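Local atomic coordinates of Mlr6093 protein (Mesorhizobium loti, PDB entry 2QJ8), a protein that probably acts as a zinc-dependent hydrolase of the aspartoacylase/succinylglutamate desuccinylase family, cleaving amide or ester bonds. Residues V69-E74 with G223-L228; I170-A173 with V178-L181. All coordinates share one frame; numbering follows the deposited sequence.

Contact 1: residues V69-E74 with G223-L228; sequences VKWLPE and GVRNGL
W71 of helix 60-75 reaches across to R225 and L228 of helix 218-230 and makes most of the contact with its six-membered ring. The segment axes approach to 13.1 Å, with their N-to-C directions 35° apart; small side chains could not span this, so a long indole suits the place. The carbon chain of R225 crosses the indole at about a right angle. Its CG stands anti to the backbone N (chi1 177°), which carries it to the indole, and the chain stays extended as far as NE. CB and CG both touch W71 CH2, CG at 3.8 Å, and CD meets W71 CZ2. Beyond CD the guanidinium turns 61° from the indole plane and presents an edge, not a face, to CZ2, so this is no stack; its NH1 makes a weak hydrogen bond to the carbonyl of K237. L228 comes to meet W71 head-on, with CD1 in the plane of the indole at its edge, 3.6 Å from W71 CZ3. The same CD1 lies 4.2 Å from L72 CD2, extending the apolar patch towards I81 and I83 of strand 79-84, on which L72 rests. Were W71 an alanine, L228 CD1 and the R225 methylenes would probably lose their main partner, and a gap would open between the helices. This is helix-to-helix packing beside a sheet, within a catalytic domain probably related to the zinc carboxypeptidases.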
# COMPACT_ATOMS: atom_id res chain seq x y z
N VAL A 69 10.34 -2.46 22.08
CA VAL A 69 10.78 -3.67 22.79
C VAL A 69 12.30 -3.67 23.04
O VAL A 69 12.73 -4.03 24.13
CB VAL A 69 10.34 -4.97 22.06
CG1 VAL A 69 11.09 -6.19 22.61
CG2 VAL A 69 8.84 -5.17 22.20
N LYS A 70 13.08 -3.24 22.06
CA LYS A 70 14.53 -3.16 22.22
C LYS A 70 15.06 -1.91 22.95
O LYS A 70 16.15 -1.96 23.54
CB LYS A 70 15.21 -3.28 20.84
CG LYS A 70 15.14 -4.69 20.26
CD LYS A 70 15.83 -4.78 18.92
N TRP A 71 14.31 -0.81 22.92
CA TRP A 71 14.72 0.48 23.48
C TRP A 71 14.32 0.69 24.92
O TRP A 71 15.07 1.28 25.68
CB TRP A 71 14.17 1.60 22.60
CG TRP A 71 14.32 3.00 23.07
CD1 TRP A 71 15.44 3.75 23.06
CD2 TRP A 71 13.27 3.85 23.52
NE1 TRP A 71 15.17 5.02 23.50
CE2 TRP A 71 13.84 5.11 23.80
CE3 TRP A 71 11.91 3.68 23.74
CZ2 TRP A 71 13.10 6.19 24.27
CZ3 TRP A 71 11.17 4.75 24.23
CH2 TRP A 71 11.76 5.98 24.48
N LEU A 72 13.13 0.20 25.30
CA LEU A 72 12.64 0.38 26.65
C LEU A 72 13.44 -0.24 27.81
O LEU A 72 13.38 0.31 28.91
CB LEU A 72 11.19 -0.06 26.75
CG LEU A 72 10.21 0.85 26.05
CD1 LEU A 72 8.88 0.12 26.03
CD2 LEU A 72 10.12 2.24 26.72
N PRO A 73 14.13 -1.39 27.61
CA PRO A 73 14.99 -1.88 28.68
C PRO A 73 16.00 -0.85 29.24
O PRO A 73 16.23 -0.88 30.44
CB PRO A 73 15.69 -3.09 28.06
CG PRO A 73 14.62 -3.63 27.09
CD PRO A 73 14.03 -2.37 26.50
N GLU A 74 16.57 0.03 28.40
CA GLU A 74 17.46 1.11 28.87
C GLU A 74 16.72 2.44 29.16
O GLU A 74 17.01 3.10 30.15
CB GLU A 74 18.65 1.34 27.90
CG GLU A 74 19.64 0.15 27.78
CD GLU A 74 20.37 -0.19 29.09
OE1 GLU A 74 21.24 0.62 29.52
OE2 GLU A 74 20.11 -1.29 29.66
N GLY A 223 7.40 10.72 17.97
CA GLY A 223 6.07 10.95 18.48
C GLY A 223 5.77 10.07 19.67
O GLY A 223 5.36 10.56 20.71
N VAL A 224 5.98 8.77 19.52
CA VAL A 224 5.72 7.82 20.60
C VAL A 224 6.65 8.03 21.79
O VAL A 224 6.20 7.91 22.92
CB VAL A 224 5.69 6.39 20.08
CG1 VAL A 224 5.62 5.38 21.24
CG2 VAL A 224 4.48 6.25 19.14
N ARG A 225 7.90 8.43 21.54
CA ARG A 225 8.82 8.80 22.63
C ARG A 225 8.32 10.02 23.40
O ARG A 225 8.39 10.04 24.63
CB ARG A 225 10.22 9.07 22.09
CG ARG A 225 11.20 9.53 23.19
CD ARG A 225 12.59 9.79 22.68
NE ARG A 225 13.37 10.57 23.66
CZ ARG A 225 13.37 11.90 23.80
NH1 ARG A 225 12.64 12.71 23.03
NH2 ARG A 225 14.14 12.45 24.76
N ASN A 226 7.86 11.06 22.70
CA ASN A 226 7.27 12.25 23.34
C ASN A 226 6.05 11.84 24.20
O ASN A 226 5.89 12.33 25.33
CB ASN A 226 6.84 13.30 22.30
CG ASN A 226 8.00 13.89 21.49
OD1 ASN A 226 9.12 13.93 21.95
ND2 ASN A 226 7.71 14.35 20.28
N GLY A 227 5.24 10.93 23.66
CA GLY A 227 4.07 10.41 24.36
C GLY A 227 4.45 9.72 25.64
O GLY A 227 3.83 9.97 26.67
N LEU A 228 5.49 8.88 25.57
CA LEU A 228 6.01 8.16 26.75
C LEU A 228 6.56 9.08 27.82
O LEU A 228 6.37 8.82 29.00
CB LEU A 228 7.06 7.14 26.34
CG LEU A 228 6.55 5.98 25.52
CD1 LEU A 228 7.73 5.22 25.01
CD2 LEU A 228 5.62 5.12 26.35

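Contact 2: residues I170-A173 with V178-L181; sequences ISKA and VTLL
The carbonyl oxygen of S171 accepts a hydrogen bond from a water at 2.8 Å, and the water is also hydrogen-bonded to T179 OG1, 3.1 Å away. It thus bridges helix 161-172 to strand 178-182, the last two elements of a beta-alpha-beta unit that starts with strand 152-155. The two bonds meet at the water at about a right angle. S171 O and T179 OG1 themselves stand 4.1 Å apart, too far for a direct bond, so the water links the two polar groups. Threonine suits the site because its two branches serve different ends: chi1 of -60° sets OG1 anti to the carbonyl carbon, near the water, while CG2 lies 4.4 Å from S171 CB. Serine is small enough to let the strand come near, and its OG is hydrogen-bonded to the carbonyl of T167, one turn back. The backbone of T179 is held by strand 250-261 and that of V178 and L180 by strand 152-155, so their strand lies between the two. The side chain of K172 crosses that of T179 at about a right angle; a lysine suits this exposed position because its carbons pack while its ammonium can stay at the surface. Its CA and CG do the packing here: T179 OG1 lies 3.9 Å from K172 CA and 4.0 Å from K172 CG.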
# COMPACT_ATOMS: atom_id res chain seq x y z
N ILE A 170 -2.87 14.47 26.50
CA ILE A 170 -1.85 13.43 26.35
C ILE A 170 -1.51 13.22 24.86
O ILE A 170 -0.33 13.19 24.50
CB ILE A 170 -2.25 12.09 27.01
CG1 ILE A 170 -2.37 12.25 28.53
CG2 ILE A 170 -1.18 11.02 26.68
CD1 ILE A 170 -2.89 10.99 29.29
N SER A 171 -2.54 13.14 24.01
CA SER A 171 -2.39 12.98 22.57
C SER A 171 -1.59 14.11 21.91
O SER A 171 -0.70 13.85 21.12
CB SER A 171 -3.76 12.86 21.92
OG SER A 171 -4.43 11.69 22.36
N LYS A 172 -1.91 15.35 22.25
CA LYS A 172 -1.19 16.52 21.75
C LYS A 172 0.29 16.55 22.16
O LYS A 172 1.12 17.02 21.38
CB LYS A 172 -1.89 17.81 22.21
CG LYS A 172 -3.21 18.09 21.50
CD LYS A 172 -3.91 19.33 22.09
CE LYS A 172 -5.22 19.65 21.36
NZ LYS A 172 -6.00 20.76 21.99
N ALA A 173 0.58 16.05 23.36
CA ALA A 173 1.95 15.90 23.89
C ALA A 173 2.85 14.93 23.08
O ALA A 173 4.05 14.93 23.30
CB ALA A 173 1.92 15.48 25.39
N VAL A 178 -0.33 16.12 13.11
CA VAL A 178 -1.75 16.42 13.29
C VAL A 178 -2.39 15.69 14.47
O VAL A 178 -2.17 14.50 14.65
CB VAL A 178 -2.56 15.96 12.04
CG1 VAL A 178 -4.08 16.15 12.23
CG2 VAL A 178 -2.05 16.68 10.77
N THR A 179 -3.18 16.40 15.27
CA THR A 179 -4.08 15.72 16.21
C THR A 179 -5.45 16.01 15.59
O THR A 179 -5.80 17.16 15.42
CB THR A 179 -3.98 16.20 17.68
OG1 THR A 179 -2.65 15.99 18.16
CG2 THR A 179 -4.99 15.42 18.57
N LEU A 180 -6.22 14.98 15.24
CA LEU A 180 -7.49 15.21 14.56
C LEU A 180 -8.70 14.92 15.42
O LEU A 180 -8.86 13.79 15.86
CB LEU A 180 -7.59 14.36 13.29
CG LEU A 180 -8.81 14.54 12.37
CD1 LEU A 180 -8.92 15.93 11.74
CD2 LEU A 180 -8.79 13.48 11.30
N LEU A 181 -9.55 15.94 15.62
CA LEU A 181 -10.81 15.75 16.33
C LEU A 181 -11.80 15.25 15.28
O LEU A 181 -12.03 15.89 14.26
CB LEU A 181 -11.31 17.03 17.00
CG LEU A 181 -10.39 17.77 17.97
CD1 LEU A 181 -11.25 18.74 18.78
CD2 LEU A 181 -9.65 16.85 18.91
O HOH W 1 0.10 14.72 18.62

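In the fold
From the N terminus the chain passes through four strands before helix 60-75, whose later part supplies residues 69-74, and contact 1 is completed only 148 residues on, when helix 218-230 returns beside it. Contact 2 is nested inside that large loop and closes a small one: four residues separate the end of 170-173 from strand 178-182. The long closure brings together two helices distant in sequence; the short one seats a helix against the strand that follows it. Their centres lie about 18 Å apart, yet they meet at helix 218-230, where N226 CB packs 3.4 Å from A173 O and N226 ND2 bonds to the carbonyl of F174.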